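Local coordinates for aromatic amino acid exporter YddG (Starkeya novella, PDB 5I20), which exports amino acids of many kinds, among them threonine, methionine, lysine and glutamate, across the bacterial inner membrane, at residues G28-P32 / F33-A37; R62-W65 / P66-V69; G277-V280 / A281-A285. All blocks are in the same frame, centred on the assembly; numbering follows the deposited sequence.

Overall arrangement
The three contacts are local turns at helix ends. Contact 1 starts helix 32-53 at the periplasmic face. Contact 2 starts helix 65-88 at the cytoplasmic face. Contact 3 lies in the last turns of helix 265-282, also at the cytoplasmic face. Contacts 1 and 2 belong to consecutive helices; their centres are about 28 Å apart. Contact 3 is about 38 Å from contact 1 and about 36 Å from contact 2, between centres. Contacts 1 and 3 lie on opposite sides of the chain's centre. The basket-shaped fold has its large substrate cavity there, and the contact centres lie about 17 to 22 Å away. The side chains of Thr36 and Thr282 come within about 5 and 4 Å of bound monoolein.

Contact 1: residues G28-P32 / F33-A37; sequences GAVPP and FLLTA
With chi1 at -62°, Thr36 has OG1 beside its own backbone N and turned back toward Pro32 O. Val30 has CG1 anti to its N (chi1 176°), which puts this methyl beside the carbonyl carbon and within reach of Leu35. The side chains of Val30 and Leu35 cross at about a right angle. Val30 CG1 lies 4.0 Å from Leu35 CB. This is an apolar contact between the periplasmic loop and the first turn of helix 32-53.

Pro31 takes the N-cap position. Pro31 O accepts from Leu35 N at 3.1 Å, in the carbonyl plane. One residue on, Pro32 O takes two bonds from Thr36. Thr36 OG1 donates to Pro32 O at 2.7 Å from above the carbonyl plane, and Thr36 N donates to Pro32 O at 2.8 Å from the opposite face. Pro32 O is thus gripped twice, and the OG1 bond holds the threonine side chain in this rotation. Pro31 also sets its ring carbon CG 4.3 Å from Leu34 CB. Pro31 at the N-cap and Pro32 in the first turn have no N-H to offer, which suits a helix start, where amides lack acceptors one turn back.

Phe33 N is hydrogen-bonded to Glu200 OE2, from the loop after helix 181-199. The Phe33 ring packs edge-to-face with Phe83 of helix 65-88, while Leu35 touches Val213 of helix 209-221.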
loop_
_atom_site.group_PDB
_atom_site.type_symbol
_atom_site.label_atom_id
_atom_site.label_comp_id
_atom_site.label_asym_id
_atom_site.label_seq_id
_atom_site.Cartn_x
_atom_site.Cartn_y
_atom_site.Cartn_z
ATOM N N GLY A 28 -14.454 9.705 -9.778
ATOM C CA GLY A 28 -14.807 10.884 -10.540
ATOM C C GLY A 28 -13.863 12.038 -10.271
ATOM O O GLY A 28 -12.642 11.879 -10.312
ATOM N N ALA A 29 -14.433 13.203 -9.991
ATOM C CA ALA A 29 -13.644 14.405 -9.760
ATOM C C ALA A 29 -13.478 14.683 -8.271
ATOM O O ALA A 29 -13.143 15.800 -7.876
ATOM C CB ALA A 29 -14.285 15.596 -10.452
ATOM N N VAL A 30 -13.718 13.666 -7.448
ATOM C CA VAL A 30 -13.557 13.807 -6.006
ATOM C C VAL A 30 -12.080 13.866 -5.634
ATOM O O VAL A 30 -11.336 12.915 -5.875
ATOM C CB VAL A 30 -14.223 12.653 -5.237
ATOM C CG1 VAL A 30 -13.951 12.790 -3.745
ATOM C CG2 VAL A 30 -15.719 12.616 -5.521
ATOM N N PRO A 31 -11.657 14.992 -5.041
ATOM C CA PRO A 31 -10.261 15.258 -4.673
ATOM C C PRO A 31 -9.739 14.311 -3.586
ATOM O O PRO A 31 -10.530 13.820 -2.779
ATOM C CB PRO A 31 -10.307 16.705 -4.176
ATOM C CG PRO A 31 -11.713 16.919 -3.738
ATOM C CD PRO A 31 -12.550 16.103 -4.670
ATOM N N PRO A 32 -8.417 14.067 -3.562
ATOM C CA PRO A 32 -7.801 13.004 -2.751
ATOM C C PRO A 32 -7.984 13.122 -1.235
ATOM O O PRO A 32 -8.239 12.107 -0.586
ATOM C CB PRO A 32 -6.313 13.118 -3.109
ATOM C CG PRO A 32 -6.140 14.518 -3.579
ATOM C CD PRO A 32 -7.405 14.829 -4.315
ATOM N N PHE A 33 -7.840 14.320 -0.679
ATOM C CA PHE A 33 -7.894 14.481 0.772
ATOM C C PHE A 33 -9.291 14.249 1.335
ATOM O O PHE A 33 -9.446 13.622 2.384
ATOM C CB PHE A 33 -7.391 15.866 1.179
ATOM C CG PHE A 33 -5.904 15.939 1.347
ATOM C CD1 PHE A 33 -5.271 15.195 2.331
ATOM C CD2 PHE A 33 -5.137 16.750 0.527
ATOM C CE1 PHE A 33 -3.902 15.256 2.492
ATOM C CE2 PHE A 33 -3.765 16.816 0.684
ATOM C CZ PHE A 33 -3.147 16.068 1.667
ATOM N N LEU A 34 -10.302 14.761 0.643
ATOM C CA LEU A 34 -11.682 14.519 1.040
ATOM C C LEU A 34 -12.008 13.036 0.920
ATOM O O LEU A 34 -12.684 12.470 1.775
ATOM C CB LEU A 34 -12.652 15.338 0.190
ATOM C CG LEU A 34 -14.126 15.198 0.578
ATOM C CD1 LEU A 34 -14.360 15.734 1.985
ATOM C CD2 LEU A 34 -15.024 15.898 -0.425
ATOM N N LEU A 35 -11.514 12.414 -0.146
ATOM C CA LEU A 35 -11.746 10.993 -0.384
ATOM C C LEU A 35 -11.064 10.164 0.697
ATOM O O LEU A 35 -11.573 9.125 1.116
ATOM C CB LEU A 35 -11.242 10.592 -1.774
ATOM C CG LEU A 35 -11.600 9.191 -2.279
ATOM C CD1 LEU A 35 -13.107 9.035 -2.429
ATOM C CD2 LEU A 35 -10.894 8.894 -3.597
ATOM N N THR A 36 -9.910 10.642 1.147
ATOM C CA THR A 36 -9.171 9.997 2.223
ATOM C C THR A 36 -9.929 10.121 3.541
ATOM O O THR A 36 -10.090 9.142 4.272
ATOM C CB THR A 36 -7.761 10.605 2.369
ATOM O OG1 THR A 36 -7.023 10.395 1.158
ATOM C CG2 THR A 36 -7.012 9.970 3.530
ATOM N N ALA A 37 -10.399 11.332 3.831
ATOM C CA ALA A 37 -11.177 11.601 5.037
ATOM C C ALA A 37 -12.421 10.720 5.126
ATOM O O ALA A 37 -12.751 10.203 6.194
ATOM C CB ALA A 37 -11.572 13.069 5.089
#

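Contact 2: residues R62-W65 / P66-V69; sequences RQPW and PVWV
The ring of Pro66 fits under the indole of Trp65. Pro66 CD is the bump: it sits 3.4 Å from the centroid of the five-membered ring, 17° off the ring normal, in a CH-pi contact over the face. Trp65 holds CG between its backbone N and carbonyl carbon (chi1 67°), which folds the indole over the following proline. At the edge of the same indole, Val69 CG2 lies in plane, 3.6 Å from Trp65 CE3. The two side chains run side by side and point the same way.

A second hollow lies on the Gln63 side. Gln63 CB touches both Val67 CG1, at 3.9 Å, and Trp68 NE1, which approach it roughly at right angles to each other. Pro64 CD meets the other methyl, Val67 CG2, and Pro64 CB touches Pro66 CD. The Trp68 indole brings its edge to the loop, and NE1 gives a weak hydrogen bond to Gln63 O at 3.2 Å. A phenylalanine in place of Trp68 would probably leave Gln63 O without this donor and open a gap beside Gln63 CB.

Pro64 is the N-cap of helix 65-88, and its O accepts from Val67 N at 3.2 Å, from above the carbonyl plane. Val69 N closes the first regular turn on Trp65 O at 2.9 Å. The amide NE2 of Gln63 is hydrogen-bonded to Val60 O. Val67 packs on Phe173 and Val176 of another cytoplasmic loop. The chemistry is mainly apolar, with two tryptophans at the cytoplasmic end of a membrane helix, consistent with the liking of indoles for the bilayer interface.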
loop_
_atom_site.group_PDB
_atom_site.type_symbol
_atom_site.label_atom_id
_atom_site.label_comp_id
_atom_site.label_asym_id
_atom_site.label_seq_id
_atom_site.Cartn_x
_atom_site.Cartn_y
_atom_site.Cartn_z
ATOM N N ARG A 62 -5.765 3.568 24.589
ATOM C CA ARG A 62 -4.848 4.176 25.545
ATOM C C ARG A 62 -3.423 3.728 25.238
ATOM O O ARG A 62 -2.981 2.677 25.702
ATOM C CB ARG A 62 -5.232 3.807 26.980
ATOM N N GLN A 63 -2.712 4.527 24.446
ATOM C CA GLN A 63 -1.359 4.186 24.015
ATOM C C GLN A 63 -0.385 5.339 24.258
ATOM O O GLN A 63 -0.791 6.503 24.280
ATOM C CB GLN A 63 -1.355 3.807 22.528
ATOM C CG GLN A 63 -2.227 2.615 22.180
ATOM C CD GLN A 63 -1.674 1.310 22.718
ATOM O OE1 GLN A 63 -0.473 1.181 22.953
ATOM N NE2 GLN A 63 -2.551 0.333 22.913
ATOM N N PRO A 64 0.908 5.018 24.443
ATOM C CA PRO A 64 1.950 6.047 24.557
ATOM C C PRO A 64 2.098 6.849 23.264
ATOM O O PRO A 64 1.658 6.388 22.211
ATOM C CB PRO A 64 3.221 5.237 24.842
ATOM C CG PRO A 64 2.740 3.926 25.357
ATOM C CD PRO A 64 1.446 3.664 24.658
ATOM N N TRP A 65 2.721 8.022 23.340
ATOM C CA TRP A 65 2.880 8.873 22.163
ATOM C C TRP A 65 3.743 8.294 21.023
ATOM O O TRP A 65 3.516 8.650 19.866
ATOM C CB TRP A 65 3.439 10.245 22.575
ATOM C CG TRP A 65 4.838 10.231 23.111
ATOM C CD1 TRP A 65 5.214 10.153 24.420
ATOM C CD2 TRP A 65 6.051 10.311 22.350
ATOM N NE1 TRP A 65 6.584 10.173 24.521
ATOM C CE2 TRP A 65 7.121 10.268 23.265
ATOM C CE3 TRP A 65 6.334 10.407 20.984
ATOM C CZ2 TRP A 65 8.453 10.322 22.858
ATOM C CZ3 TRP A 65 7.657 10.460 20.581
ATOM C CH2 TRP A 65 8.700 10.417 21.515
ATOM N N PRO A 66 4.730 7.416 21.319
ATOM C CA PRO A 66 5.450 6.897 20.148
ATOM C C PRO A 66 4.580 6.020 19.248
ATOM O O PRO A 66 4.872 5.883 18.061
ATOM C CB PRO A 66 6.586 6.071 20.766
ATOM C CG PRO A 66 6.765 6.624 22.128
ATOM C CD PRO A 66 5.390 7.008 22.576
ATOM N N VAL A 67 3.530 5.434 19.816
ATOM C CA VAL A 67 2.591 4.630 19.042
ATOM C C VAL A 67 1.801 5.513 18.077
ATOM O O VAL A 67 1.609 5.161 16.911
ATOM C CB VAL A 67 1.620 3.857 19.964
ATOM C CG1 VAL A 67 0.535 3.168 19.151
ATOM C CG2 VAL A 67 2.383 2.846 20.807
ATOM N N TRP A 68 1.361 6.669 18.566
ATOM C CA TRP A 68 0.604 7.613 17.751
ATOM C C TRP A 68 1.472 8.313 16.712
ATOM O O TRP A 68 1.008 8.622 15.617
ATOM C CB TRP A 68 -0.074 8.656 18.637
ATOM C CG TRP A 68 -1.075 8.063 19.561
ATOM C CD1 TRP A 68 -0.950 7.895 20.909
ATOM C CD2 TRP A 68 -2.356 7.534 19.206
ATOM N NE1 TRP A 68 -2.080 7.303 21.417
ATOM C CE2 TRP A 68 -2.958 7.071 20.393
ATOM C CE3 TRP A 68 -3.055 7.413 18.002
ATOM C CZ2 TRP A 68 -4.226 6.494 20.410
ATOM C CZ3 TRP A 68 -4.314 6.842 18.021
ATOM C CH2 TRP A 68 -4.886 6.389 19.217
ATOM N N VAL A 69 2.727 8.578 17.062
ATOM C CA VAL A 69 3.650 9.195 16.118
ATOM C C VAL A 69 3.878 8.241 14.952
ATOM O O VAL A 69 3.884 8.646 13.792
ATOM C CB VAL A 69 4.995 9.558 16.787
ATOM C CG1 VAL A 69 6.035 9.915 15.742
ATOM C CG2 VAL A 69 4.805 10.710 17.760
#

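Contact 3: residues G277-V280 / A281-A285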
loop_
_atom_site.group_PDB
_atom_site.type_symbol
_atom_site.label_atom_id
_atom_site.label_comp_id
_atom_site.label_asym_id
_atom_site.label_seq_id
_atom_site.Cartn_x
_atom_site.Cartn_y
_atom_site.Cartn_z
ATOM N N GLY A 277 9.617 -14.395 -9.158
ATOM C CA GLY A 277 10.185 -13.684 -8.027
ATOM C C GLY A 277 9.660 -14.204 -6.702
ATOM O O GLY A 277 10.422 -14.392 -5.753
ATOM N N ALA A 278 8.352 -14.430 -6.637
ATOM C CA ALA A 278 7.734 -14.978 -5.438
ATOM C C ALA A 278 8.238 -16.392 -5.171
ATOM O O ALA A 278 8.429 -16.782 -4.021
ATOM C CB ALA A 278 6.215 -14.971 -5.566
ATOM N N ALA A 279 8.460 -17.152 -6.240
ATOM C CA ALA A 279 8.901 -18.538 -6.115
ATOM C C ALA A 279 10.335 -18.621 -5.602
ATOM O O ALA A 279 10.658 -19.457 -4.764
ATOM C CB ALA A 279 8.774 -19.253 -7.448
ATOM N N VAL A 280 11.189 -17.744 -6.120
ATOM C CA VAL A 280 12.578 -17.657 -5.696
ATOM C C VAL A 280 12.686 -17.305 -4.211
ATOM O O VAL A 280 13.493 -17.881 -3.483
ATOM C CB VAL A 280 13.346 -16.604 -6.538
ATOM C CG1 VAL A 280 14.641 -16.191 -5.857
ATOM C CG2 VAL A 280 13.620 -17.143 -7.932
ATOM N N ALA A 281 11.857 -16.367 -3.764
ATOM C CA ALA A 281 11.930 -15.869 -2.395
ATOM C C ALA A 281 11.246 -16.795 -1.388
ATOM O O ALA A 281 11.568 -16.775 -0.203
ATOM C CB ALA A 281 11.325 -14.473 -2.317
ATOM N N THR A 282 10.304 -17.604 -1.859
ATOM C CA THR A 282 9.567 -18.495 -0.970
ATOM C C THR A 282 10.130 -19.914 -0.984
ATOM O O THR A 282 10.464 -20.468 0.061
ATOM C CB THR A 282 8.076 -18.553 -1.340
ATOM O OG1 THR A 282 7.551 -17.223 -1.438
ATOM C CG2 THR A 282 7.293 -19.321 -0.283
ATOM N N LEU A 283 10.233 -20.501 -2.170
ATOM C CA LEU A 283 10.642 -21.894 -2.295
ATOM C C LEU A 283 12.152 -22.087 -2.212
ATOM O O LEU A 283 12.629 -23.072 -1.652
ATOM C CB LEU A 283 10.136 -22.475 -3.617
ATOM C CG LEU A 283 8.628 -22.416 -3.855
ATOM C CD1 LEU A 283 8.277 -23.050 -5.191
ATOM C CD2 LEU A 283 7.885 -23.098 -2.719
ATOM N N LEU A 284 12.898 -21.145 -2.775
ATOM C CA LEU A 284 14.326 -21.332 -2.992
ATOM C C LEU A 284 15.208 -20.551 -2.019
ATOM O O LEU A 284 16.432 -20.640 -2.087
ATOM C CB LEU A 284 14.679 -20.942 -4.431
ATOM C CG LEU A 284 14.691 -22.038 -5.504
ATOM C CD1 LEU A 284 13.569 -23.047 -5.305
ATOM C CD2 LEU A 284 14.608 -21.417 -6.894
ATOM N N ALA A 285 14.584 -19.803 -1.113
ATOM C CA ALA A 285 15.302 -18.931 -0.181
ATOM C C ALA A 285 16.412 -19.646 0.593
ATOM O O ALA A 285 17.553 -19.184 0.617
ATOM C CB ALA A 285 14.325 -18.294 0.791
#
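Thr282 reaches back one turn and gives both its hydroxyl and its backbone N-H to Ala278 O. Thr282 OG1 stands beside the backbone N (chi1 -51°) and donates at 2.8 Å to Ala278 O. Thr282 N also donates to Ala278 O, at 3.0 Å. The two donors approach from opposite faces of the carbonyl plane, so one acceptor satisfies both. The hydroxyl is thereby held along the helix wall, and its rotation is fixed.

The turn before is regular. Ala281 N donates to Gly277 O at 3.1 Å, and the methyl of Ala281 lies against that same oxygen. Leu283 N follows the pattern and donates to Ala279 O at 2.8 Å. The Leu283 side chain stays over the same turn, with CB near Ala279 O and CD1 4.4 Å from Ala279 CB.

These are the i to i+4 bonds of an alpha helix, here in the cytoplasmic end of the last transmembrane helix of the fold. Toward the end the pattern changes. Leu284 N divides between two acceptors. Leu284 N makes one weak bond to Ala279 O, five residues back, and another weak bond to Val280 O, four back, both 3.4 Å long. Ala279 O thus receives one good bond, from Leu283 N, and one weak one. Leu284 also lays its CB against Val280 O, at 3.4 Å.

Past this turn, Leu283 O accepts a weak hydrogen bond from Arg287 NH1. Ala281 packs on Leu239 and Val242 of helix 237-243 and on His121 of helix 119-136. Thr282 touches Leu239 and also a bound monoolein lipid, while Val280 leans on Ala120.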